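Local structure of uncharacterized protein MJ0690 (Methanocaldococcus jannaschii, 3K32) at residues I63-D66 / R67-E71. The protein is of unknown function but, as a predicted tRNA methyltransferase subunit with a HUP-type fold, probably takes part in tRNA modification. Numbering follows the deposited sequence.
Sequences ITLD and RKIVE
With chi1 at -168°, D66 holds CG anti to its own backbone N, which turns the carboxylate toward the first turn of helix 68-80, while K68, at chi1 62°, starts its chain on the carboxylate's side. The result is a capping bond at a strand-to-helix junction, where edge strand 59-64 of the parallel, HUP-type α/β sheet passes into its following helix. The evidence is the approach of K68 N to D66 OD1 at 2.8 Å, with an N-H...O angle of 161°, although OD1 is modelled too close to K68 CG, so the exact length is doubtful. The two side chains cross obliquely, and K68, bent at chi2, chi3 and chi4, carries NZ only to 3.8 Å from D66 OD2, a long salt bridge. A carboxylate beside the amide end of a helix would probably be stabilised by the helix dipole.

The backbone closes the same turn: I69 N donates to D66 O at 3.2 Å. The CB of I69 is directed toward the incoming chain, and its CD1 packs 4.0 Å from L65 CB. Both residues also touch helix 84-98, L65 through V94 and I69 through V90 and T93, so this apolar pair joins the junction to the neighbouring helix.

Across this first turn, R67 and E71 form an i to i+4 salt bridge, accompanied by the backbone bond from E71 N to R67 O. Helix 169-180 supplies further partners: E179 for R67 NH2 and R180 for E71 OE1. R67, extended from CG to NE, brings NE to 2.6 Å from E71 OE2, which lies in the guanidinium plane and accepts through its anti lone pair.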
loop_
_atom_site.group_PDB
_atom_site.type_symbol
_atom_site.label_atom_id
_atom_site.label_comp_id
_atom_site.label_asym_id
_atom_site.label_seq_id
_atom_site.Cartn_x
_atom_site.Cartn_y
_atom_site.Cartn_z
ATOM N N ILE B 63 12.141 9.783 -19.628
ATOM C CA ILE B 63 13.396 9.077 -19.681
ATOM C C ILE B 63 13.390 8.095 -20.853
ATOM O O ILE B 63 12.520 7.216 -20.952
ATOM C CB ILE B 63 13.571 8.309 -18.388
ATOM C CG1 ILE B 63 13.644 9.300 -17.234
ATOM C CG2 ILE B 63 14.805 7.406 -18.452
ATOM C CD1 ILE B 63 14.074 8.703 -15.952
ATOM N N THR B 64 14.357 8.244 -21.743
ATOM C CA THR B 64 14.419 7.401 -22.924
ATOM C C THR B 64 15.302 6.174 -22.680
ATOM O O THR B 64 16.460 6.300 -22.281
ATOM C CB THR B 64 14.918 8.207 -24.132
ATOM O OG1 THR B 64 14.124 9.393 -24.253
ATOM C CG2 THR B 64 14.812 7.391 -25.411
ATOM N N LEU B 65 14.739 4.988 -22.908
ATOM C CA LEU B 65 15.465 3.732 -22.705
ATOM C C LEU B 65 15.662 3.007 -24.031
ATOM O O LEU B 65 15.023 3.345 -25.026
ATOM C CB LEU B 65 14.726 2.844 -21.699
ATOM C CG LEU B 65 15.206 3.002 -20.242
ATOM C CD1 LEU B 65 15.727 4.394 -19.937
ATOM C CD2 LEU B 65 14.139 2.597 -19.253
ATOM N N ASP B 66 16.550 2.021 -24.042
ATOM C CA ASP B 66 16.845 1.262 -25.257
ATOM C C ASP B 66 15.597 0.534 -25.789
ATOM O O ASP B 66 14.885 -0.150 -25.043
ATOM C CB ASP B 66 17.993 0.276 -25.006
ATOM C CG ASP B 66 18.540 -0.341 -26.293
ATOM O OD1 ASP B 66 17.756 -0.887 -27.115
ATOM O OD2 ASP B 66 19.778 -0.294 -26.476
ATOM N N ARG B 67 15.350 0.693 -27.089
ATOM C CA ARG B 67 14.181 0.124 -27.754
ATOM C C ARG B 67 14.142 -1.412 -27.724
ATOM O O ARG B 67 13.113 -2.021 -27.987
ATOM C CB ARG B 67 14.135 0.613 -29.198
ATOM C CG ARG B 67 13.101 -0.080 -30.063
ATOM C CD ARG B 67 13.309 0.184 -31.546
ATOM N NE ARG B 67 12.255 -0.465 -32.314
ATOM C CZ ARG B 67 11.355 0.167 -33.063
ATOM N NH1 ARG B 67 11.385 1.487 -33.181
ATOM N NH2 ARG B 67 10.426 -0.534 -33.702
ATOM N N LYS B 68 15.266 -2.031 -27.392
ATOM C CA LYS B 68 15.358 -3.484 -27.369
ATOM C C LYS B 68 14.533 -4.064 -26.226
ATOM O O LYS B 68 14.123 -5.235 -26.270
ATOM C CB LYS B 68 16.818 -3.913 -27.216
ATOM C CG LYS B 68 17.449 -3.445 -25.907
ATOM C CD LYS B 68 18.101 -4.591 -25.145
ATOM C CE LYS B 68 19.536 -4.256 -24.757
ATOM N NZ LYS B 68 20.397 -3.999 -25.954
ATOM N N ILE B 69 14.307 -3.250 -25.195
ATOM C CA ILE B 69 13.508 -3.693 -24.068
ATOM C C ILE B 69 12.104 -4.014 -24.546
ATOM O O ILE B 69 11.557 -5.064 -24.201
ATOM C CB ILE B 69 13.458 -2.643 -22.942
ATOM C CG1 ILE B 69 14.849 -2.448 -22.336
ATOM C CG2 ILE B 69 12.493 -3.090 -21.860
ATOM C CD1 ILE B 69 15.020 -1.140 -21.682
ATOM N N VAL B 70 11.530 -3.129 -25.363
ATOM C CA VAL B 70 10.188 -3.370 -25.900
ATOM C C VAL B 70 10.184 -4.365 -27.050
ATOM O O VAL B 70 9.217 -5.107 -27.226
ATOM C CB VAL B 70 9.450 -2.065 -26.314
ATOM C CG1 VAL B 70 8.869 -1.388 -25.083
ATOM C CG2 VAL B 70 10.374 -1.110 -27.118
ATOM N N GLU B 71 11.269 -4.402 -27.818
ATOM C CA GLU B 71 11.392 -5.397 -28.881
ATOM C C GLU B 71 11.193 -6.785 -28.287
ATOM O O GLU B 71 10.488 -7.630 -28.849
ATOM C CB GLU B 71 12.743 -5.285 -29.592
ATOM C CG GLU B 71 12.871 -4.049 -30.474
ATOM C CD GLU B 71 11.917 -4.066 -31.668
ATOM O OE1 GLU B 71 11.355 -5.143 -31.972
ATOM O OE2 GLU B 71 11.737 -3.005 -32.311
#